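Local coordinates for protein type IV pilin structural subunit (Pseudomonas aeruginosa, PDB 3JYZ) that forms the structural subunit of type IV pili, the thin surface filaments with which the bacterium probably attaches to surfaces and moves by twitching, at residues T41-Q46 with T58-D63; V69-Y74 with G85-L90; D116-S121 with T133-G138. All coordinates share one frame; numbering follows the deposited sequence.

Contact 1: residues T41-Q46 with T58-D63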
loop_
_atom_site.group_PDB
_atom_site.type_symbol
_atom_site.label_atom_id
_atom_site.label_comp_id
_atom_site.label_asym_id
_atom_site.label_seq_id
_atom_site.Cartn_x
_atom_site.Cartn_y
_atom_site.Cartn_z
ATOM N N THR A 41 -3.225 -10.077 -10.602
ATOM C CA THR A 41 -2.331 -10.778 -11.512
ATOM C C THR A 41 -1.639 -9.825 -12.478
ATOM O O THR A 41 -0.430 -9.913 -12.693
ATOM C CB THR A 41 -3.109 -11.845 -12.290
ATOM O OG1 THR A 41 -3.575 -12.834 -11.368
ATOM C CG2 THR A 41 -2.219 -12.513 -13.330
ATOM N N THR A 42 -2.406 -8.909 -13.061
ATOM C CA THR A 42 -1.868 -7.949 -14.015
ATOM C C THR A 42 -0.791 -7.078 -13.380
ATOM O O THR A 42 0.307 -6.928 -13.925
ATOM C CB THR A 42 -2.989 -7.045 -14.554
ATOM O OG1 THR A 42 -3.965 -7.865 -15.206
ATOM C CG2 THR A 42 -2.440 -6.014 -15.533
ATOM N N TRP A 43 -1.102 -6.507 -12.220
ATOM C CA TRP A 43 -0.144 -5.642 -11.547
ATOM C C TRP A 43 1.151 -6.381 -11.196
ATOM O O TRP A 43 2.258 -5.905 -11.484
ATOM C CB TRP A 43 -0.733 -5.020 -10.266
ATOM C CG TRP A 43 0.297 -4.173 -9.601
ATOM C CD1 TRP A 43 1.139 -4.536 -8.592
ATOM C CD2 TRP A 43 0.643 -2.836 -9.958
ATOM N NE1 TRP A 43 1.983 -3.488 -8.285
ATOM C CE2 TRP A 43 1.701 -2.438 -9.114
ATOM C CE3 TRP A 43 0.156 -1.934 -10.912
ATOM C CZ2 TRP A 43 2.273 -1.166 -9.191
ATOM C CZ3 TRP A 43 0.729 -0.675 -10.989
ATOM C CH2 TRP A 43 1.779 -0.303 -10.132
ATOM N N ASN A 44 1.009 -7.536 -10.554
ATOM C CA ASN A 44 2.164 -8.248 -10.009
ATOM C C ASN A 44 3.120 -8.746 -11.087
ATOM O O ASN A 44 4.296 -8.952 -10.805
ATOM C CB ASN A 44 1.727 -9.407 -9.102
ATOM C CG ASN A 44 1.179 -8.933 -7.764
ATOM O OD1 ASN A 44 0.558 -9.705 -7.023
ATOM N ND2 ASN A 44 1.414 -7.676 -7.446
ATOM N N GLN A 45 2.633 -8.895 -12.321
ATOM C CA GLN A 45 3.473 -9.401 -13.408
ATOM C C GLN A 45 4.453 -8.361 -13.914
ATOM O O GLN A 45 5.476 -8.700 -14.499
ATOM C CB GLN A 45 2.609 -9.946 -14.551
ATOM C CG GLN A 45 1.749 -11.080 -14.056
ATOM C CD GLN A 45 1.127 -11.931 -15.137
ATOM O OE1 GLN A 45 1.059 -13.159 -15.000
ATOM N NE2 GLN A 45 0.644 -11.295 -16.202
ATOM N N GLN A 46 4.128 -7.108 -13.654
ATOM C CA GLN A 46 4.970 -5.978 -14.060
ATOM C C GLN A 46 6.345 -6.041 -13.447
ATOM O O GLN A 46 6.503 -6.659 -12.474
ATOM C CB GLN A 46 4.286 -4.655 -13.678
ATOM C CG GLN A 46 2.934 -4.451 -14.341
ATOM C CD GLN A 46 2.190 -3.251 -13.847
ATOM O OE1 GLN A 46 1.193 -2.909 -14.386
ATOM N NE2 GLN A 46 2.693 -2.622 -12.830
ATOM N N THR A 58 12.340 -1.925 -3.977
ATOM C CA THR A 58 12.535 -3.286 -4.474
ATOM C C THR A 58 11.287 -3.775 -5.200
ATOM O O THR A 58 11.369 -4.316 -6.301
ATOM C CB THR A 58 12.854 -4.245 -3.319
ATOM O OG1 THR A 58 14.161 -3.948 -2.816
ATOM C CG2 THR A 58 12.814 -5.704 -3.773
ATOM N N SER A 59 10.125 -3.556 -4.596
ATOM C CA SER A 59 8.897 -4.117 -5.130
ATOM C C SER A 59 7.670 -3.419 -4.571
ATOM O O SER A 59 7.701 -2.881 -3.461
ATOM C CB SER A 59 8.827 -5.619 -4.829
ATOM O OG SER A 59 8.871 -5.869 -3.432
ATOM N N VAL A 60 6.602 -3.431 -5.362
ATOM C CA VAL A 60 5.295 -2.927 -4.960
ATOM C C VAL A 60 4.341 -4.030 -5.377
ATOM O O VAL A 60 4.037 -4.173 -6.560
ATOM C CB VAL A 60 4.950 -1.635 -5.719
ATOM C CG1 VAL A 60 3.577 -1.121 -5.307
ATOM C CG2 VAL A 60 6.032 -0.570 -5.478
ATOM N N LEU A 61 3.900 -4.836 -4.416
ATOM C CA LEU A 61 3.152 -6.046 -4.754
ATOM C C LEU A 61 1.781 -6.090 -4.099
ATOM O O LEU A 61 1.631 -5.775 -2.915
ATOM C CB LEU A 61 3.951 -7.294 -4.366
ATOM C CG LEU A 61 5.153 -7.581 -5.271
ATOM C CD1 LEU A 61 6.051 -8.631 -4.631
ATOM C CD2 LEU A 61 4.717 -8.021 -6.668
HETATM N N MSE A 62 0.785 -6.511 -4.871
HETATM C CA MSE A 62 -0.546 -6.753 -4.328
HETATM C C MSE A 62 -0.620 -8.148 -3.725
HETATM O O MSE A 62 -0.043 -9.099 -4.245
HETATM C CB MSE A 62 -1.600 -6.606 -5.415
HETATM C CG MSE A 62 -1.721 -5.192 -5.917
HETATM SE SE MSE A 62 -3.023 -4.998 -7.348
HETATM C CE MSE A 62 -4.638 -5.507 -6.419
ATOM N N ASP A 63 -1.327 -8.259 -2.611
ATOM C CA ASP A 63 -1.432 -9.527 -1.903
ATOM C C ASP A 63 -1.819 -10.659 -2.856
ATOM O O ASP A 63 -2.761 -10.520 -3.635
ATOM C CB ASP A 63 -2.469 -9.369 -0.799
ATOM C CG ASP A 63 -2.606 -10.599 0.050
ATOM O OD1 ASP A 63 -3.381 -11.497 -0.342
ATOM O OD2 ASP A 63 -1.972 -10.651 1.123
#

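Contact 2: residues V69-Y74 with G85-L90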
loop_
_atom_site.group_PDB
_atom_site.type_symbol
_atom_site.label_atom_id
_atom_site.label_comp_id
_atom_site.label_asym_id
_atom_site.label_seq_id
_atom_site.Cartn_x
_atom_site.Cartn_y
_atom_site.Cartn_z
ATOM N N VAL A 69 -4.435 -5.556 -0.887
ATOM C CA VAL A 69 -3.452 -4.926 -0.003
ATOM C C VAL A 69 -2.077 -4.863 -0.665
ATOM O O VAL A 69 -1.587 -5.868 -1.176
ATOM C CB VAL A 69 -3.354 -5.653 1.345
ATOM C CG1 VAL A 69 -2.191 -5.084 2.181
ATOM C CG2 VAL A 69 -4.670 -5.531 2.107
ATOM N N ILE A 70 -1.458 -3.683 -0.658
ATOM C CA ILE A 70 -0.175 -3.479 -1.321
ATOM C C ILE A 70 0.970 -3.413 -0.315
ATOM O O ILE A 70 0.900 -2.681 0.667
ATOM C CB ILE A 70 -0.178 -2.162 -2.129
ATOM C CG1 ILE A 70 -1.188 -2.235 -3.279
ATOM C CG2 ILE A 70 1.225 -1.840 -2.664
ATOM C CD1 ILE A 70 -1.458 -0.903 -3.972
ATOM N N THR A 71 2.030 -4.173 -0.565
ATOM C CA THR A 71 3.246 -4.064 0.235
ATOM C C THR A 71 4.328 -3.408 -0.600
ATOM O O THR A 71 4.648 -3.879 -1.701
ATOM C CB THR A 71 3.746 -5.443 0.693
ATOM O OG1 THR A 71 2.725 -6.072 1.470
ATOM C CG2 THR A 71 5.017 -5.311 1.529
ATOM N N ILE A 72 4.875 -2.310 -0.090
ATOM C CA ILE A 72 6.028 -1.681 -0.713
ATOM C C ILE A 72 7.258 -2.091 0.083
ATOM O O ILE A 72 7.318 -1.883 1.304
ATOM C CB ILE A 72 5.931 -0.166 -0.671
ATOM C CG1 ILE A 72 4.630 0.307 -1.315
ATOM C CG2 ILE A 72 7.147 0.457 -1.357
ATOM C CD1 ILE A 72 4.389 1.799 -1.105
ATOM N N THR A 73 8.224 -2.688 -0.610
ATOM C CA THR A 73 9.484 -3.090 -0.004
ATOM C C THR A 73 10.584 -2.181 -0.525
ATOM O O THR A 73 10.763 -2.038 -1.731
ATOM C CB THR A 73 9.802 -4.559 -0.343
ATOM O OG1 THR A 73 8.764 -5.402 0.173
ATOM C CG2 THR A 73 11.158 -4.974 0.253
ATOM N N TYR A 74 11.318 -1.552 0.389
ATOM C CA TYR A 74 12.365 -0.607 0.018
ATOM C C TYR A 74 13.742 -1.251 -0.013
ATOM O O TYR A 74 13.980 -2.223 0.691
ATOM C CB TYR A 74 12.371 0.551 1.017
ATOM C CG TYR A 74 11.146 1.401 0.862
ATOM C CD1 TYR A 74 11.139 2.467 -0.014
ATOM C CD2 TYR A 74 9.978 1.104 1.553
ATOM C CE1 TYR A 74 10.014 3.245 -0.184
ATOM C CE2 TYR A 74 8.838 1.878 1.387
ATOM C CZ TYR A 74 8.871 2.950 0.521
ATOM O OH TYR A 74 7.761 3.748 0.323
ATOM N N GLY A 85 13.620 -3.336 8.403
ATOM C CA GLY A 85 12.680 -2.263 8.682
ATOM C C GLY A 85 12.271 -1.495 7.441
ATOM O O GLY A 85 12.348 -0.268 7.413
ATOM N N ASN A 86 11.849 -2.217 6.404
ATOM C CA ASN A 86 11.822 -1.663 5.057
ATOM C C ASN A 86 10.512 -1.782 4.294
ATOM O O ASN A 86 10.496 -1.629 3.067
ATOM C CB ASN A 86 12.998 -2.204 4.230
ATOM C CG ASN A 86 12.896 -3.692 3.983
ATOM O OD1 ASN A 86 12.278 -4.415 4.761
ATOM N ND2 ASN A 86 13.494 -4.159 2.886
ATOM N N THR A 87 9.414 -2.034 4.998
ATOM C CA THR A 87 8.135 -2.159 4.292
ATOM C C THR A 87 7.071 -1.195 4.778
ATOM O O THR A 87 7.018 -0.830 5.963
ATOM C CB THR A 87 7.545 -3.590 4.354
ATOM O OG1 THR A 87 7.116 -3.880 5.690
ATOM C CG2 THR A 87 8.575 -4.618 3.910
ATOM N N LEU A 88 6.234 -0.790 3.828
ATOM C CA LEU A 88 4.991 -0.101 4.109
ATOM C C LEU A 88 3.837 -0.935 3.556
ATOM O O LEU A 88 3.993 -1.637 2.552
ATOM C CB LEU A 88 4.971 1.276 3.443
ATOM C CG LEU A 88 5.949 2.325 3.952
ATOM C CD1 LEU A 88 5.763 3.638 3.183
ATOM C CD2 LEU A 88 5.762 2.536 5.460
ATOM N N ILE A 89 2.685 -0.844 4.214
ATOM C CA ILE A 89 1.482 -1.531 3.774
ATOM C C ILE A 89 0.419 -0.496 3.400
ATOM O O ILE A 89 0.169 0.442 4.160
ATOM C CB ILE A 89 0.910 -2.432 4.880
ATOM C CG1 ILE A 89 1.990 -3.354 5.460
ATOM C CG2 ILE A 89 -0.292 -3.220 4.348
ATOM C CD1 ILE A 89 2.595 -4.288 4.462
ATOM N N LEU A 90 -0.186 -0.655 2.228
ATOM C CA LEU A 90 -1.312 0.179 1.809
ATOM C C LEU A 90 -2.554 -0.707 1.748
ATOM O O LEU A 90 -2.611 -1.646 0.957
ATOM C CB LEU A 90 -1.060 0.820 0.440
ATOM C CG LEU A 90 0.292 1.508 0.234
ATOM C CD1 LEU A 90 0.401 2.151 -1.156
ATOM C CD2 LEU A 90 0.566 2.545 1.303
#

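Contact 3: residues D116-S121 with T133-G138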
loop_
_atom_site.group_PDB
_atom_site.type_symbol
_atom_site.label_atom_id
_atom_site.label_comp_id
_atom_site.label_asym_id
_atom_site.label_seq_id
_atom_site.Cartn_x
_atom_site.Cartn_y
_atom_site.Cartn_z
ATOM N N ASP A 116 -10.747 4.181 -0.319
ATOM C CA ASP A 116 -9.880 4.894 0.611
ATOM C C ASP A 116 -8.700 3.990 0.940
ATOM O O ASP A 116 -8.846 2.771 1.025
ATOM C CB ASP A 116 -10.624 5.224 1.908
ATOM C CG ASP A 116 -11.806 6.156 1.696
ATOM O OD1 ASP A 116 -11.817 6.909 0.701
ATOM O OD2 ASP A 116 -12.720 6.128 2.546
ATOM N N TRP A 117 -7.529 4.586 1.121
ATOM C CA TRP A 117 -6.331 3.826 1.420
ATOM C C TRP A 117 -5.719 4.256 2.741
ATOM O O TRP A 117 -5.591 5.455 3.023
ATOM C CB TRP A 117 -5.301 4.014 0.307
ATOM C CG TRP A 117 -5.675 3.365 -0.988
ATOM C CD1 TRP A 117 -6.425 3.908 -1.996
ATOM C CD2 TRP A 117 -5.299 2.059 -1.425
ATOM N NE1 TRP A 117 -6.543 3.007 -3.035
ATOM C CE2 TRP A 117 -5.857 1.861 -2.705
ATOM C CE3 TRP A 117 -4.545 1.025 -0.857
ATOM C CZ2 TRP A 117 -5.690 0.678 -3.419
ATOM C CZ3 TRP A 117 -4.372 -0.146 -1.567
ATOM C CH2 TRP A 117 -4.943 -0.311 -2.835
ATOM N N ALA A 118 -5.347 3.266 3.542
ATOM C CA ALA A 118 -4.605 3.475 4.779
ATOM C C ALA A 118 -3.161 3.038 4.580
ATOM O O ALA A 118 -2.907 1.954 4.039
ATOM C CB ALA A 118 -5.242 2.670 5.905
ATOM N N CYS A 119 -2.216 3.882 4.985
ATOM C CA CYS A 119 -0.808 3.512 4.927
ATOM C C CYS A 119 -0.300 3.232 6.325
ATOM O O CYS A 119 -0.509 4.043 7.229
ATOM C CB CYS A 119 0.030 4.625 4.308
ATOM S SG CYS A 119 1.794 4.171 4.189
ATOM N N THR A 120 0.344 2.076 6.527
ATOM C CA THR A 120 0.906 1.748 7.795
ATOM C C THR A 120 2.421 1.364 7.697
ATOM O O THR A 120 2.840 0.774 6.768
ATOM C CB THR A 120 0.134 0.611 8.504
ATOM O OG1 THR A 120 0.038 -0.487 7.622
ATOM C CG2 THR A 120 -1.246 1.062 8.907
ATOM N N SER A 121 3.165 1.783 8.683
ATOM C CA SER A 121 4.564 1.450 8.840
ATOM C C SER A 121 4.659 0.572 10.102
ATOM O O SER A 121 3.764 -0.083 10.445
ATOM C CB SER A 121 5.367 2.731 9.040
ATOM O OG SER A 121 4.970 3.356 10.217
ATOM N N THR A 133 -9.467 0.720 10.521
ATOM C CA THR A 133 -9.205 -0.404 11.395
ATOM C C THR A 133 -8.833 -1.652 10.577
ATOM O O THR A 133 -9.267 -1.802 9.442
ATOM C CB THR A 133 -10.453 -0.650 12.277
ATOM O OG1 THR A 133 -11.586 -0.915 11.448
ATOM C CG2 THR A 133 -10.711 0.516 13.195
ATOM N N GLY A 134 -8.117 -2.440 11.176
ATOM C CA GLY A 134 -7.821 -3.754 10.620
ATOM C C GLY A 134 -6.563 -3.921 9.774
ATOM O O GLY A 134 -6.301 -5.018 9.268
HETATM N N MSE A 135 -5.773 -2.863 9.621
HETATM C CA MSE A 135 -4.596 -2.914 8.744
HETATM C C MSE A 135 -3.492 -3.788 9.295
HETATM O O MSE A 135 -3.199 -3.746 10.484
HETATM C CB MSE A 135 -3.981 -1.523 8.556
HETATM C CG MSE A 135 -4.900 -0.481 8.001
HETATM SE SE MSE A 135 -5.941 0.344 9.433
HETATM C CE MSE A 135 -4.497 1.124 10.492
ATOM N N ALA A 136 -2.841 -4.540 8.415
ATOM C CA ALA A 136 -1.590 -5.194 8.779
ATOM C C ALA A 136 -0.521 -4.140 9.059
ATOM O O ALA A 136 -0.619 -2.998 8.607
ATOM C CB ALA A 136 -1.133 -6.123 7.674
ATOM N N ALA A 137 0.513 -4.528 9.794
ATOM C CA ALA A 137 1.580 -3.594 10.114
ATOM C C ALA A 137 2.709 -3.670 9.095
ATOM O O ALA A 137 3.071 -4.748 8.633
ATOM C CB ALA A 137 2.116 -3.864 11.511
ATOM N N GLY A 138 3.259 -2.515 8.741
ATOM C CA GLY A 138 4.495 -2.466 7.984
ATOM C C GLY A 138 5.687 -2.538 8.928
ATOM O O GLY A 138 5.537 -2.906 10.102
#

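Contact 1: residues T41-Q46 with T58-D63
W43 reaches across from helix 33-49 to V60 of strand 57-62 with its indole N-H, and the side chain is best followed outward from its root. The CB of W43 rests 3.7 Å from the selenium, SE, of the selenomethionine M62. CB points toward the strand and CG stands anti to the backbone N (chi1 179°). There the selenium lies obliquely to the five-membered ring, 4.8 Å from its centroid, a Met-aromatic contact. Next along, CD1 of W43 meets CG of M62 at 4.0 Å. NE1 then donates to V60 O at 2.8 Å (157° at the hydrogen), with the oxygen close to the ring plane although the donor sits above the plane of the carbonyl. On the six-membered side CZ2 of W43 brushes CG1 of V60 at 4.1 Å. N44, one residue on, packs its side chain against CD2 of L61 and the backbone of M62. M62 also touches I25 of helix 4-28. The chemistry is divided: W43, V60 and M62 pack apolar surfaces between helix and strand, while the NE1 bond to V60 O satisfies the buried indole N-H and ties the indole of the helix to the V60 carbonyl of the strand.

Contact 2: residues V69-Y74 with G85-L90
N86 O faces three groups of T73 and Y74 at once: the amide N of Y74 donates to it at 2.8 Å, the CA of T73 makes a C-H...O contact, and CD2 of Y74 presents the ring edge at 3.2 Å. The same asparagine answers with its side chain. Its CG sits between the backbone N and the carbonyl carbon (chi1 66°), and ND2 reaches Y74 O at 3.0 Å, so backbone and side chain of N86 together hold both polar backbone atoms of Y74. From here the strands run antiparallel, with I72 and L88, then I70 and L90, as hydrogen-bonded pairs; the I70 N to L90 O bond measures 2.8 Å. These are inner strands of the antiparallel sheet in the pilin head, joined not by a tight hairpin but by a connection that includes the short helix 76-79. One face carries I70, I72, L88 and L90 against helix 4-28. On it CD1 of I72 meets CD1 of L90 at 4.0 Å, and CE2 of Y74 lies 3.9 Å from CG of L88, while the Y74 hydroxyl is hydrogen-bonded to V11 O. The other face bears T71 and I89 side by side, then T73 and T87. There CD1 of I89 lies 3.5 Å from OG1 of T71, and T87 OG1 pairs with S139 OG. At the far end CG1 of V69 presses on CG2 of I89 at 3.4 Å, tighter than ordinary van der Waals contact.

Contact 3: residues D116-S121 with T133-G138
T120 OG1 donates to A136 O at 2.8 Å, the stronger of two hydrogen bonds joining the end of strand 114-120 and the residue after it to the irregular segment 133-138. Both lie within the C-terminal loop closed by the disulfide between C119 and C149, the D-region of type IVa pilins. The hydroxyl approaches nearly along the C=O axis (162° at the oxygen), and chi1 of 53° sets OG1 between the backbone N and the carbonyl carbon of T120. G138 N also reaches S121 O at 3.0 Å, but the bend at the hydrogen, 124°, makes this a weak bond. The CB of C119 is directed away from 133-138, and its SG is bonded to C149, whereas A118 and T120 on either side of it point toward the segment. S121 turns away too, and its OG is hydrogen-bonded to C149 O and S123 N. Beyond the polar bonds comes apolar packing around the selenomethionine M135. CB of M135 lies 3.8 Å from CG2 of T120, and the bends at chi2 and chi3 bring CE back to the same methyl. The buried threonine thus serves two ways, hydroxyl to a carbonyl and methyl to the selenomethionine, while A127 of helix 125-129 touches both A118 and M135. CE of M135 stands 3.6 Å from CG2 of T120, and CG of M135 lies 3.8 Å from CB of A118.

All three contacts reach one antiparallel sheet, with contact 2 in the middle. Strand 57-62 of contact 1 pairs with strand 70-74: T58 N lies 2.7 Å from T73 O and D63 N 2.8 Å from V69 O, both probable hydrogen bonds, and T58 and S59 both face T73 in a classic beta bulge. On the other flank, I89 O of contact 2 stands 2.9 Å from T120 N of contact 3, and CD2 of L90 packs 3.5 Å from SG of C119, which places the disulfide beside L90, on the sheet face that packs on helix 4-28. Contacts 1 and 3 do not touch; their centres are about 18 Å apart, on opposite sides of the chain's centre.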